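Local coordinates for NAD-dependent protein deacylase 2 (Archaeoglobus fulgidus, PDB 4TWJ) that removes acyl groups from protein lysines in an NAD-dependent reaction, deacetylating the chromatin protein Alba and so repressing transcription, at residues A[186-191]-A[214-219]; A[202-207]-A[224-229]; A[218-223]-A[230-235]. All blocks are in the same frame, centred on the assembly; numbering follows the deposited sequence.

Contact 1 (A[186-191]-A[214-219]); sequences AFMVVG and IIVNAE
M188, V189 and V190 pair with I214, I215 and V216 in the parallel Rossmann-fold sheet of the sirtuin. Strands 186-190 and 212-217 are the two strands of a beta-alpha-beta unit whose helix is 201-208. The axes of 186-190 and 214-217 come within 4.5 Å and run at 12° to each other. Four backbone bonds join them. I214 N donates to F187 O, and V189 N donates to I214 O at 2.8 Å. V216 N donates to V189 O, and G191 N closes the set on V216 O at 3.0 Å.

On one face M188 crosses I214 obliquely. M188 CG meets I214 CG2 at 3.8 Å, and a bend at chi3 (63°) takes CE off I214. On the other face V189 and I215 lie side by side and point the same way. V189 CG1 is 4.1 Å from I215 CG1.

At the C-terminal ends the strands reach the NAD site, where G191 and N217 bind the cofactor. N217 OD1 sits 3.1 Å from G191 CA. N217 ND2 is held by S192 O.

Helices 2-14 and 235-249 pack on the face of M188, V190, I214 and V216. F227 packs on V189 and I215 from the other side. Strand 18-22 bonds to the far edge of strand 186-190.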
ATOM      1  N   ALA A 186       5.840  -3.813 -16.710  1.00 12.39           N
ATOM      2  CA  ALA A 186       6.595  -4.222 -15.532  1.00 11.88           C
ATOM      3  C   ALA A 186       5.748  -3.968 -14.292  1.00 11.42           C
ATOM      4  O   ALA A 186       5.126  -2.917 -14.166  1.00 11.26           O
ATOM      5  CB  ALA A 186       7.906  -3.457 -15.446  1.00 11.86           C
ATOM      6  N   PHE A 187       5.723  -4.938 -13.384  1.00 11.05           N
ATOM      7  CA  PHE A 187       4.892  -4.864 -12.185  1.00 10.77           C
ATOM      8  C   PHE A 187       5.743  -5.355 -11.023  1.00 10.91           C
ATOM      9  O   PHE A 187       6.153  -6.516 -11.005  1.00 10.96           O
ATOM     10  CB  PHE A 187       3.646  -5.733 -12.367  1.00 10.55           C
ATOM     11  CG  PHE A 187       2.557  -5.473 -11.359  1.00 10.45           C
ATOM     12  CD1 PHE A 187       1.476  -4.664 -11.678  1.00 10.37           C
ATOM     13  CD2 PHE A 187       2.593  -6.067 -10.101  1.00 10.41           C
ATOM     14  CE1 PHE A 187       0.463  -4.440 -10.761  1.00 10.36           C
ATOM     15  CE2 PHE A 187       1.580  -5.845  -9.181  1.00 10.37           C
ATOM     16  CZ  PHE A 187       0.516  -5.031  -9.515  1.00 10.34           C
ATOM     17  N   MET A 188       6.043  -4.463 -10.082  1.00 10.91           N
ATOM     18  CA  MET A 188       6.927  -4.796  -8.965  1.00 11.20           C
ATOM     19  C   MET A 188       6.165  -4.751  -7.649  1.00 11.10           C
ATOM     20  O   MET A 188       5.682  -3.695  -7.240  1.00 11.06           O
ATOM     21  CB  MET A 188       8.128  -3.847  -8.916  1.00 11.61           C
ATOM     22  CG  MET A 188       9.064  -4.110  -7.741  1.00 12.09           C
ATOM     23  SD  MET A 188      10.686  -3.334  -7.893  1.00 13.39           S
ATOM     24  CE  MET A 188      10.240  -1.604  -7.912  1.00 13.32           C
ATOM     25  N   VAL A 189       6.050  -5.909  -7.003  1.00 11.08           N
ATOM     26  CA  VAL A 189       5.438  -6.016  -5.682  1.00 11.15           C
ATOM     27  C   VAL A 189       6.517  -5.774  -4.626  1.00 11.21           C
ATOM     28  O   VAL A 189       7.604  -6.352  -4.711  1.00 11.08           O
ATOM     29  CB  VAL A 189       4.801  -7.409  -5.476  1.00 11.15           C
ATOM     30  CG1 VAL A 189       4.366  -7.609  -4.026  1.00 11.21           C
ATOM     31  CG2 VAL A 189       3.622  -7.592  -6.424  1.00 11.15           C
ATOM     32  N   VAL A 190       6.224  -4.911  -3.654  1.00 11.42           N
ATOM     33  CA  VAL A 190       7.151  -4.628  -2.549  1.00 11.73           C
ATOM     34  C   VAL A 190       6.418  -4.691  -1.207  1.00 12.13           C
ATOM     35  O   VAL A 190       5.501  -3.914  -0.955  1.00 11.77           O
ATOM     36  CB  VAL A 190       7.813  -3.237  -2.686  1.00 11.80           C
ATOM     37  CG1 VAL A 190       8.869  -3.035  -1.603  1.00 11.82           C
ATOM     38  CG2 VAL A 190       8.429  -3.060  -4.068  1.00 11.77           C
ATOM     39  N   GLY A 191       6.835  -5.613  -0.342  1.00 12.60           N
ATOM     40  CA  GLY A 191       6.294  -5.685   1.009  1.00 13.27           C
ATOM     41  C   GLY A 191       4.843  -6.113   1.094  1.00 13.82           C
ATOM     42  O   GLY A 191       4.079  -5.544   1.873  1.00 14.36           O
ATOM     43  N   ILE A 214       8.226  -8.601 -10.804  1.00 12.94           N
ATOM     44  CA  ILE A 214       9.289  -8.497  -9.803  1.00 13.04           C
ATOM     45  C   ILE A 214       8.662  -8.500  -8.410  1.00 13.15           C
ATOM     46  O   ILE A 214       7.642  -7.849  -8.193  1.00 13.05           O
ATOM     47  CB  ILE A 214      10.097  -7.187  -9.971  1.00 12.98           C
ATOM     48  CG1 ILE A 214      10.710  -7.095 -11.374  1.00 13.04           C
ATOM     49  CG2 ILE A 214      11.188  -7.081  -8.910  1.00 13.04           C
ATOM     50  CD1 ILE A 214      11.081  -5.689 -11.783  1.00 13.10           C
ATOM     51  N   ILE A 215       9.258  -9.233  -7.470  1.00 13.38           N
ATOM     52  CA  ILE A 215       8.801  -9.188  -6.079  1.00 13.57           C
ATOM     53  C   ILE A 215       9.980  -8.948  -5.139  1.00 13.99           C
ATOM     54  O   ILE A 215      11.046  -9.541  -5.305  1.00 13.90           O
ATOM     55  CB  ILE A 215       7.987 -10.453  -5.690  1.00 13.50           C
ATOM     56  CG1 ILE A 215       7.377 -10.305  -4.295  1.00 13.50           C
ATOM     57  CG2 ILE A 215       8.825 -11.724  -5.791  1.00 13.49           C
ATOM     58  CD1 ILE A 215       6.211 -11.241  -4.065  1.00 13.49           C
ATOM     59  N   VAL A 216       9.774  -8.048  -4.179  1.00 14.54           N
ATOM     60  CA  VAL A 216      10.756  -7.729  -3.151  1.00 15.24           C
ATOM     61  C   VAL A 216      10.069  -7.866  -1.795  1.00 15.99           C
ATOM     62  O   VAL A 216       9.123  -7.135  -1.502  1.00 15.95           O
ATOM     63  CB  VAL A 216      11.292  -6.291  -3.307  1.00 15.28           C
ATOM     64  CG1 VAL A 216      12.298  -5.964  -2.206  1.00 15.43           C
ATOM     65  CG2 VAL A 216      11.915  -6.096  -4.682  1.00 15.31           C
ATOM     66  N   ASN A 217      10.547  -8.807  -0.983  1.00 16.80           N
ATOM     67  CA  ASN A 217       9.950  -9.097   0.317  1.00 17.58           C
ATOM     68  C   ASN A 217      11.002  -9.590   1.292  1.00 18.58           C
ATOM     69  O   ASN A 217      12.027 -10.124   0.879  1.00 18.60           O
ATOM     70  CB  ASN A 217       8.880 -10.185   0.186  1.00 17.74           C
ATOM     71  CG  ASN A 217       7.487  -9.636  -0.056  1.00 17.69           C
ATOM     72  OD1 ASN A 217       7.105  -8.602   0.493  1.00 17.21           O
ATOM     73  ND2 ASN A 217       6.701 -10.358  -0.848  1.00 17.93           N
ATOM     74  N   ALA A 218      10.728  -9.432   2.581  1.00 20.03           N
ATOM     75  CA  ALA A 218      11.590  -9.992   3.623  1.00 21.50           C
ATOM     76  C   ALA A 218      11.513 -11.522   3.658  1.00 22.92           C
ATOM     77  O   ALA A 218      12.482 -12.186   4.037  1.00 24.08           O
ATOM     78  CB  ALA A 218      11.214  -9.414   4.978  1.00 21.57           C
ATOM     79  N   GLU A 219      10.367 -12.075   3.266  1.00 24.13           N
ATOM     80  CA  GLU A 219      10.138 -13.521   3.313  1.00 25.82           C
ATOM     81  C   GLU A 219       9.434 -14.011   2.051  1.00 25.53           C
ATOM     82  O   GLU A 219       8.882 -13.206   1.301  1.00 24.24           O
ATOM     83  CB  GLU A 219       9.286 -13.874   4.532  1.00 27.38           C
ATOM     84  CG  GLU A 219       9.787 -13.266   5.834  1.00 28.96           C
ATOM     85  CD  GLU A 219       9.016 -13.744   7.047  1.00 30.50           C
ATOM     86  OE1 GLU A 219       9.604 -13.756   8.148  1.00 32.09           O
ATOM     87  OE2 GLU A 219       7.828 -14.109   6.908  1.00 32.13           O
TER

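Contact 2 (A[202-207]-A[224-229]); sequences LPYIAK and DPIFDV
K207 and I226 carry the polar part of this contact between helix 201-208 and the loop before strand 229-232. K207 NZ donates a hydrogen bond to I226 O at 2.8 Å. The C=O...N angle is 134° and the ammonium is tilted 32° from the carbonyl plane. The lysine chain bends at chi2 (77°), which turns CD toward the loop, 3.5 Å from I226 O. One water extends the link. It accepts from K207 NZ at 2.8 Å and donates to D228 OD1. D228 OD1 also takes a bond from M213 N, on the neighbouring strand. The carboxylate and the ammonium do not touch directly: K207 NZ is 4.2 Å from D228 OD2.

The apolar part centres on I226. Its side chain crosses that of Y204 at about a right angle. I226 CD1 approaches Y204 CE1 at 3.8 Å, while I226 CG2 stands 4.0 Å from the same ring carbon. The lysine chain adds to this packing, with K207 CE 4.2 Å from I226 CB. Deeper in, P203 CB reaches F227 CZ at 4.5 Å, a looser touch. F227 also packs on M213. Y204 packs on the backbone of the bound peptide as well.

An alanine in place of K207 would probably leave I226 O without its ammonium donor and the bridging water without its link to the helix.

I226 thus packs against both Y204 and the K207 chain, while its carbonyl takes the ammonium. One charged donor is shared between that carbonyl and a water. The nearby carboxylate would probably favour the charged lysine, and the water bridges the two groups.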
ATOM      1  N   LEU A 202      -4.417  -8.117  -8.508  1.00 11.15           N
ATOM      2  CA  LEU A 202      -3.748  -7.203  -9.430  1.00 10.98           C
ATOM      3  C   LEU A 202      -2.438  -7.736 -10.038  1.00 10.86           C
ATOM      4  O   LEU A 202      -2.237  -7.603 -11.245  1.00 10.65           O
ATOM      5  CB  LEU A 202      -3.559  -5.827  -8.772  1.00 10.91           C
ATOM      6  CG  LEU A 202      -4.898  -5.108  -8.557  1.00 11.06           C
ATOM      7  CD1 LEU A 202      -4.754  -3.980  -7.550  1.00 11.14           C
ATOM      8  CD2 LEU A 202      -5.465  -4.590  -9.867  1.00 11.08           C
ATOM      9  N   PRO A 203      -1.547  -8.343  -9.225  1.00 10.91           N
ATOM     10  CA  PRO A 203      -0.363  -8.939  -9.856  1.00 10.97           C
ATOM     11  C   PRO A 203      -0.683 -10.063 -10.846  1.00 11.00           C
ATOM     12  O   PRO A 203       0.025 -10.220 -11.835  1.00 11.13           O
ATOM     13  CB  PRO A 203       0.464  -9.473  -8.673  1.00 10.94           C
ATOM     14  CG  PRO A 203      -0.372  -9.275  -7.450  1.00 10.97           C
ATOM     15  CD  PRO A 203      -1.400  -8.241  -7.767  1.00 10.86           C
ATOM     16  N   TYR A 204      -1.739 -10.830 -10.586  1.00 11.11           N
ATOM     17  CA  TYR A 204      -2.155 -11.873 -11.528  1.00 11.37           C
ATOM     18  C   TYR A 204      -2.680 -11.279 -12.832  1.00 11.23           C
ATOM     19  O   TYR A 204      -2.445 -11.824 -13.906  1.00 11.56           O
ATOM     20  CB  TYR A 204      -3.206 -12.782 -10.905  1.00 11.72           C
ATOM     21  CG  TYR A 204      -2.679 -13.603  -9.758  1.00 12.24           C
ATOM     22  CD1 TYR A 204      -1.828 -14.683  -9.982  1.00 12.58           C
ATOM     23  CD2 TYR A 204      -3.033 -13.309  -8.450  1.00 12.59           C
ATOM     24  CE1 TYR A 204      -1.345 -15.443  -8.928  1.00 12.80           C
ATOM     25  CE2 TYR A 204      -2.551 -14.056  -7.392  1.00 13.03           C
ATOM     26  CZ  TYR A 204      -1.712 -15.123  -7.634  1.00 13.19           C
ATOM     27  OH  TYR A 204      -1.241 -15.868  -6.574  1.00 13.93           O
ATOM     28  N   ILE A 205      -3.397 -10.165 -12.732  1.00 11.23           N
ATOM     29  CA  ILE A 205      -3.861  -9.452 -13.920  1.00 11.36           C
ATOM     30  C   ILE A 205      -2.675  -8.963 -14.757  1.00 11.50           C
ATOM     31  O   ILE A 205      -2.669  -9.111 -15.982  1.00 11.43           O
ATOM     32  CB  ILE A 205      -4.780  -8.270 -13.539  1.00 11.46           C
ATOM     33  CG1 ILE A 205      -6.115  -8.797 -13.000  1.00 11.59           C
ATOM     34  CG2 ILE A 205      -5.005  -7.349 -14.729  1.00 11.55           C
ATOM     35  CD1 ILE A 205      -6.974  -7.747 -12.325  1.00 11.74           C
ATOM     36  N   ALA A 206      -1.675  -8.383 -14.099  1.00 11.80           N
ATOM     37  CA  ALA A 206      -0.477  -7.908 -14.799  1.00 12.12           C
ATOM     38  C   ALA A 206       0.280  -9.066 -15.454  1.00 12.75           C
ATOM     39  O   ALA A 206       0.744  -8.952 -16.591  1.00 12.86           O
ATOM     40  CB  ALA A 206       0.433  -7.149 -13.841  1.00 12.02           C
ATOM     41  N   LYS A 207       0.378 -10.181 -14.736  1.00 13.72           N
ATOM     42  CA  LYS A 207       1.027 -11.394 -15.249  1.00 14.79           C
ATOM     43  C   LYS A 207       0.319 -11.902 -16.510  1.00 15.16           C
ATOM     44  O   LYS A 207       0.967 -12.180 -17.525  1.00 14.96           O
ATOM     45  CB  LYS A 207       1.040 -12.474 -14.161  1.00 15.20           C
ATOM     46  CG  LYS A 207       1.575 -13.833 -14.588  1.00 16.17           C
ATOM     47  CD  LYS A 207       3.081 -13.864 -14.675  1.00 16.75           C
ATOM     48  CE  LYS A 207       3.569 -15.300 -14.824  1.00 17.30           C
ATOM     49  NZ  LYS A 207       5.046 -15.371 -14.845  1.00 17.58           N
ATOM     50  N   ASP A 224       5.117 -16.410  -4.991  1.00 19.15           N
ATOM     51  CA  ASP A 224       6.468 -16.320  -5.568  1.00 19.13           C
ATOM     52  C   ASP A 224       6.640 -16.993  -6.941  1.00 18.74           C
ATOM     53  O   ASP A 224       7.304 -16.431  -7.813  1.00 18.39           O
ATOM     54  CB  ASP A 224       7.517 -16.869  -4.590  1.00 19.34           C
ATOM     55  CG  ASP A 224       7.764 -15.949  -3.407  1.00 19.68           C
ATOM     56  OD1 ASP A 224       7.192 -14.837  -3.353  1.00 19.66           O
ATOM     57  OD2 ASP A 224       8.535 -16.345  -2.509  1.00 20.16           O
ATOM     58  N   PRO A 225       6.041 -18.184  -7.152  1.00 18.67           N
ATOM     59  CA  PRO A 225       6.252 -18.857  -8.444  1.00 18.57           C
ATOM     60  C   PRO A 225       5.883 -18.066  -9.707  1.00 18.39           C
ATOM     61  O   PRO A 225       6.403 -18.372 -10.779  1.00 19.00           O
ATOM     62  CB  PRO A 225       5.382 -20.112  -8.328  1.00 18.79           C
ATOM     63  CG  PRO A 225       5.376 -20.411  -6.871  1.00 18.78           C
ATOM     64  CD  PRO A 225       5.347 -19.068  -6.193  1.00 18.95           C
ATOM     65  N   ILE A 226       5.011 -17.064  -9.598  1.00 18.14           N
ATOM     66  CA  ILE A 226       4.603 -16.297 -10.784  1.00 17.73           C
ATOM     67  C   ILE A 226       5.600 -15.197 -11.162  1.00 17.30           C
ATOM     68  O   ILE A 226       5.475 -14.590 -12.225  1.00 17.42           O
ATOM     69  CB  ILE A 226       3.190 -15.671 -10.634  1.00 17.79           C
ATOM     70  CG1 ILE A 226       3.207 -14.436  -9.717  1.00 17.86           C
ATOM     71  CG2 ILE A 226       2.187 -16.717 -10.157  1.00 17.88           C
ATOM     72  CD1 ILE A 226       1.898 -13.672  -9.700  1.00 18.05           C
ATOM     73  N   PHE A 227       6.583 -14.937 -10.303  1.00 16.79           N
ATOM     74  CA  PHE A 227       7.480 -13.806 -10.506  1.00 16.65           C
ATOM     75  C   PHE A 227       8.729 -14.171 -11.298  1.00 17.28           C
ATOM     76  O   PHE A 227       9.324 -15.234 -11.103  1.00 17.76           O
ATOM     77  CB  PHE A 227       7.828 -13.159  -9.166  1.00 16.22           C
ATOM     78  CG  PHE A 227       6.671 -12.419  -8.561  1.00 15.75           C
ATOM     79  CD1 PHE A 227       6.435 -11.091  -8.886  1.00 15.35           C
ATOM     80  CD2 PHE A 227       5.788 -13.061  -7.704  1.00 15.54           C
ATOM     81  CE1 PHE A 227       5.356 -10.407  -8.352  1.00 15.10           C
ATOM     82  CE2 PHE A 227       4.707 -12.383  -7.166  1.00 15.39           C
ATOM     83  CZ  PHE A 227       4.488 -11.056  -7.492  1.00 15.08           C
ATOM     84  N   ASP A 228       9.110 -13.268 -12.193  1.00 17.59           N
ATOM     85  CA  ASP A 228      10.287 -13.448 -13.037  1.00 18.27           C
ATOM     86  C   ASP A 228      11.569 -13.152 -12.267  1.00 18.22           C
ATOM     87  O   ASP A 228      12.616 -13.756 -12.530  1.00 18.36           O
ATOM     88  CB  ASP A 228      10.180 -12.546 -14.265  1.00 18.75           C
ATOM     89  CG  ASP A 228       8.963 -12.863 -15.100  1.00 19.22           C
ATOM     90  OD1 ASP A 228       8.054 -12.012 -15.178  1.00 19.31           O
ATOM     91  OD2 ASP A 228       8.900 -13.981 -15.655  1.00 20.01           O
ATOM     92  N   VAL A 229      11.474 -12.224 -11.316  1.00 17.90           N
ATOM     93  CA  VAL A 229      12.576 -11.861 -10.440  1.00 18.05           C
ATOM     94  C   VAL A 229      12.083 -11.875  -8.996  1.00 18.47           C
ATOM     95  O   VAL A 229      11.087 -11.227  -8.669  1.00 17.87           O
ATOM     96  CB  VAL A 229      13.114 -10.454 -10.776  1.00 18.17           C
ATOM     97  CG1 VAL A 229      14.172 -10.014  -9.773  1.00 18.34           C
ATOM     98  CG2 VAL A 229      13.655 -10.423 -12.201  1.00 18.14           C
TER
HETATM   99  O   HOH W   1       5.899 -13.205 -16.411  1.00 24.34           O

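Contact 3 (A[218-223]-A[230-235])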
ATOM      1  N   ALA A 218      10.728  -9.432   2.581  1.00 20.03           N
ATOM      2  CA  ALA A 218      11.590  -9.992   3.623  1.00 21.50           C
ATOM      3  C   ALA A 218      11.513 -11.522   3.658  1.00 22.92           C
ATOM      4  O   ALA A 218      12.482 -12.186   4.037  1.00 24.08           O
ATOM      5  CB  ALA A 218      11.214  -9.414   4.978  1.00 21.57           C
ATOM      6  N   GLU A 219      10.367 -12.075   3.266  1.00 24.13           N
ATOM      7  CA  GLU A 219      10.138 -13.521   3.313  1.00 25.82           C
ATOM      8  C   GLU A 219       9.434 -14.011   2.051  1.00 25.53           C
ATOM      9  O   GLU A 219       8.882 -13.206   1.301  1.00 24.24           O
ATOM     10  CB  GLU A 219       9.286 -13.874   4.532  1.00 27.38           C
ATOM     11  CG  GLU A 219       9.787 -13.266   5.834  1.00 28.96           C
ATOM     12  CD  GLU A 219       9.016 -13.744   7.047  1.00 30.50           C
ATOM     13  OE1 GLU A 219       9.604 -13.756   8.148  1.00 32.09           O
ATOM     14  OE2 GLU A 219       7.828 -14.109   6.908  1.00 32.13           O
ATOM     15  N   PRO A 220       9.447 -15.335   1.811  1.00 25.82           N
ATOM     16  CA  PRO A 220       8.698 -15.872   0.676  1.00 25.79           C
ATOM     17  C   PRO A 220       7.184 -15.711   0.823  1.00 25.61           C
ATOM     18  O   PRO A 220       6.672 -15.570   1.937  1.00 26.09           O
ATOM     19  CB  PRO A 220       9.074 -17.361   0.669  1.00 25.97           C
ATOM     20  CG  PRO A 220      10.357 -17.442   1.418  1.00 26.05           C
ATOM     21  CD  PRO A 220      10.267 -16.374   2.463  1.00 25.93           C
ATOM     22  N   THR A 221       6.494 -15.708  -0.311  1.00 25.47           N
ATOM     23  CA  THR A 221       5.037 -15.726  -0.350  1.00 25.44           C
ATOM     24  C   THR A 221       4.602 -16.921  -1.187  1.00 25.72           C
ATOM     25  O   THR A 221       5.389 -17.466  -1.963  1.00 25.48           O
ATOM     26  CB  THR A 221       4.454 -14.441  -0.982  1.00 25.30           C
ATOM     27  OG1 THR A 221       4.605 -14.480  -2.406  1.00 24.64           O
ATOM     28  CG2 THR A 221       5.142 -13.203  -0.434  1.00 25.43           C
ATOM     29  N   MET A 222       3.340 -17.315  -1.048  1.00 26.49           N
ATOM     30  CA  MET A 222       2.790 -18.397  -1.859  1.00 26.60           C
ATOM     31  C   MET A 222       2.664 -18.008  -3.337  1.00 24.45           C
ATOM     32  O   MET A 222       2.493 -18.877  -4.188  1.00 23.61           O
ATOM     33  CB  MET A 222       1.427 -18.840  -1.312  1.00 28.84           C
ATOM     34  CG  MET A 222       1.472 -19.461   0.076  1.00 30.64           C
ATOM     35  SD  MET A 222       2.191 -21.117   0.116  1.00 33.58           S
ATOM     36  CE  MET A 222       3.926 -20.772   0.402  1.00 33.30           C
ATOM     37  N   ALA A 223       2.749 -16.709  -3.636  1.00 22.05           N
ATOM     38  CA  ALA A 223       2.673 -16.212  -5.011  1.00 20.90           C
ATOM     39  C   ALA A 223       4.032 -16.144  -5.715  1.00 19.82           C
ATOM     40  O   ALA A 223       4.093 -15.868  -6.909  1.00 19.34           O
ATOM     41  CB  ALA A 223       2.014 -14.840  -5.033  1.00 20.69           C
ATOM     42  N   LYS A 230      12.781 -12.615  -8.139  1.00 18.87           N
ATOM     43  CA  LYS A 230      12.445 -12.692  -6.722  1.00 19.93           C
ATOM     44  C   LYS A 230      13.628 -12.228  -5.886  1.00 20.13           C
ATOM     45  O   LYS A 230      14.728 -12.773  -6.007  1.00 20.53           O
ATOM     46  CB  LYS A 230      12.088 -14.126  -6.331  1.00 20.88           C
ATOM     47  CG  LYS A 230      10.966 -14.743  -7.150  1.00 21.95           C
ATOM     48  CD  LYS A 230      10.578 -16.113  -6.616  1.00 23.16           C
ATOM     49  CE  LYS A 230      11.607 -17.185  -6.941  1.00 23.87           C
ATOM     50  NZ  LYS A 230      11.662 -17.503  -8.393  1.00 24.48           N
ATOM     51  N   ILE A 231      13.399 -11.222  -5.047  1.00 20.12           N
ATOM     52  CA  ILE A 231      14.431 -10.688  -4.167  1.00 20.58           C
ATOM     53  C   ILE A 231      13.969 -10.828  -2.719  1.00 21.11           C
ATOM     54  O   ILE A 231      12.903 -10.332  -2.350  1.00 20.86           O
ATOM     55  CB  ILE A 231      14.732  -9.204  -4.471  1.00 20.66           C
ATOM     56  CG1 ILE A 231      15.257  -9.043  -5.902  1.00 20.70           C
ATOM     57  CG2 ILE A 231      15.740  -8.643  -3.472  1.00 20.91           C
ATOM     58  CD1 ILE A 231      15.228  -7.619  -6.415  1.00 20.51           C
ATOM     59  N   ILE A 232      14.769 -11.523  -1.914  1.00 21.69           N
ATOM     60  CA  ILE A 232      14.536 -11.615  -0.478  1.00 22.45           C
ATOM     61  C   ILE A 232      15.454 -10.617   0.214  1.00 22.80           C
ATOM     62  O   ILE A 232      16.677 -10.721   0.112  1.00 23.88           O
ATOM     63  CB  ILE A 232      14.809 -13.038   0.060  1.00 22.81           C
ATOM     64  CG1 ILE A 232      13.778 -14.035  -0.490  1.00 23.20           C
ATOM     65  CG2 ILE A 232      14.808 -13.052   1.588  1.00 22.84           C
ATOM     66  CD1 ILE A 232      12.384 -13.908   0.094  1.00 23.57           C
ATOM     67  N   GLY A 233      14.862  -9.653   0.910  1.00 22.80           N
ATOM     68  CA  GLY A 233      15.626  -8.650   1.639  1.00 23.06           C
ATOM     69  C   GLY A 233      14.753  -7.552   2.202  1.00 23.27           C
ATOM     70  O   GLY A 233      13.528  -7.596   2.075  1.00 23.56           O
ATOM     71  N   LYS A 234      15.389  -6.567   2.832  1.00 23.04           N
ATOM     72  CA  LYS A 234      14.695  -5.398   3.354  1.00 22.86           C
ATOM     73  C   LYS A 234      14.499  -4.388   2.228  1.00 22.55           C
ATOM     74  O   LYS A 234      15.464  -4.008   1.558  1.00 22.10           O
ATOM     75  CB  LYS A 234      15.497  -4.762   4.490  1.00 23.44           C
ATOM     76  N   ALA A 235      13.255  -3.952   2.031  1.00 21.92           N
ATOM     77  CA  ALA A 235      12.919  -3.015   0.949  1.00 21.71           C
ATOM     78  C   ALA A 235      13.732  -1.720   1.010  1.00 21.74           C
ATOM     79  O   ALA A 235      14.100  -1.165  -0.025  1.00 21.10           O
ATOM     80  CB  ALA A 235      11.428  -2.699   0.965  1.00 21.61           C
TER
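I232 packs against the loop that follows strand 212-217, touching A218, E219 and P220. The apolar and van der Waals contacts come from its two branches. CG2 stands anti to the backbone N. It lies 3.5 Å from A218 O, a methyl-to-carbonyl van der Waals contact. CG1 stands anti to the carbonyl carbon (chi1 -67°), and chi2 (-72°) folds CD1 round toward the loop. I232 CD1 lies 3.5 Å from E219 C and 3.7 Å from P220 N. It therefore rests on the peptide link between E219 and P220. The P220 side chain crosses that of I232 at about a right angle, and P220 CD is 4.0 Å from I232 CD1. Both branches thus meet mainly backbone atoms of the loop, and the proline ring adds the one apolar side-chain pair.

The backbone contacts are weaker. A218 and G233 are the nearest pair, with their CA atoms 4.7 Å apart. G233 is nearly fully extended, and its carbonyl oxygen is turned toward A218. A218 CA makes a CH...O contact with G233 O at 3.4 Å. A218 CB stands 4.1 Å from the same oxygen. A218 N is also near G233 O, but its angle is too poor for a hydrogen bond. Backbone bonding to the strand lies just before the loop, where N217 pairs with I231 and G233. I231 also packs on V238 and I242 of helix 235-249.

This is a surface contact at the C-terminal ends of the strands of a parallel Rossmann-type sheet, the side where this fold binds nucleotides. Here A218, E219 and A235 bind NAD.

Overall arrangement
Of the elements involved, strand 186-190 comes first along the chain, followed by helix 201-208 and strand 212-217. Contact 1 closes this beta-alpha-beta unit. The chain then runs through loop 218-228 into strand 229-232, at the edge of the sheet. Contact 3 closes that shorter loop and shares A218 and E219 with contact 1. Contact 2 closes the loop from helix 201-208 through strand 212-217 to 224-229, and crosses both other contacts. F227 and I215 join contacts 1 and 2, and N217 with G233 joins contacts 1 and 3. Together they tie three neighbouring strands, the crossover helix and the loop beside the NAD site.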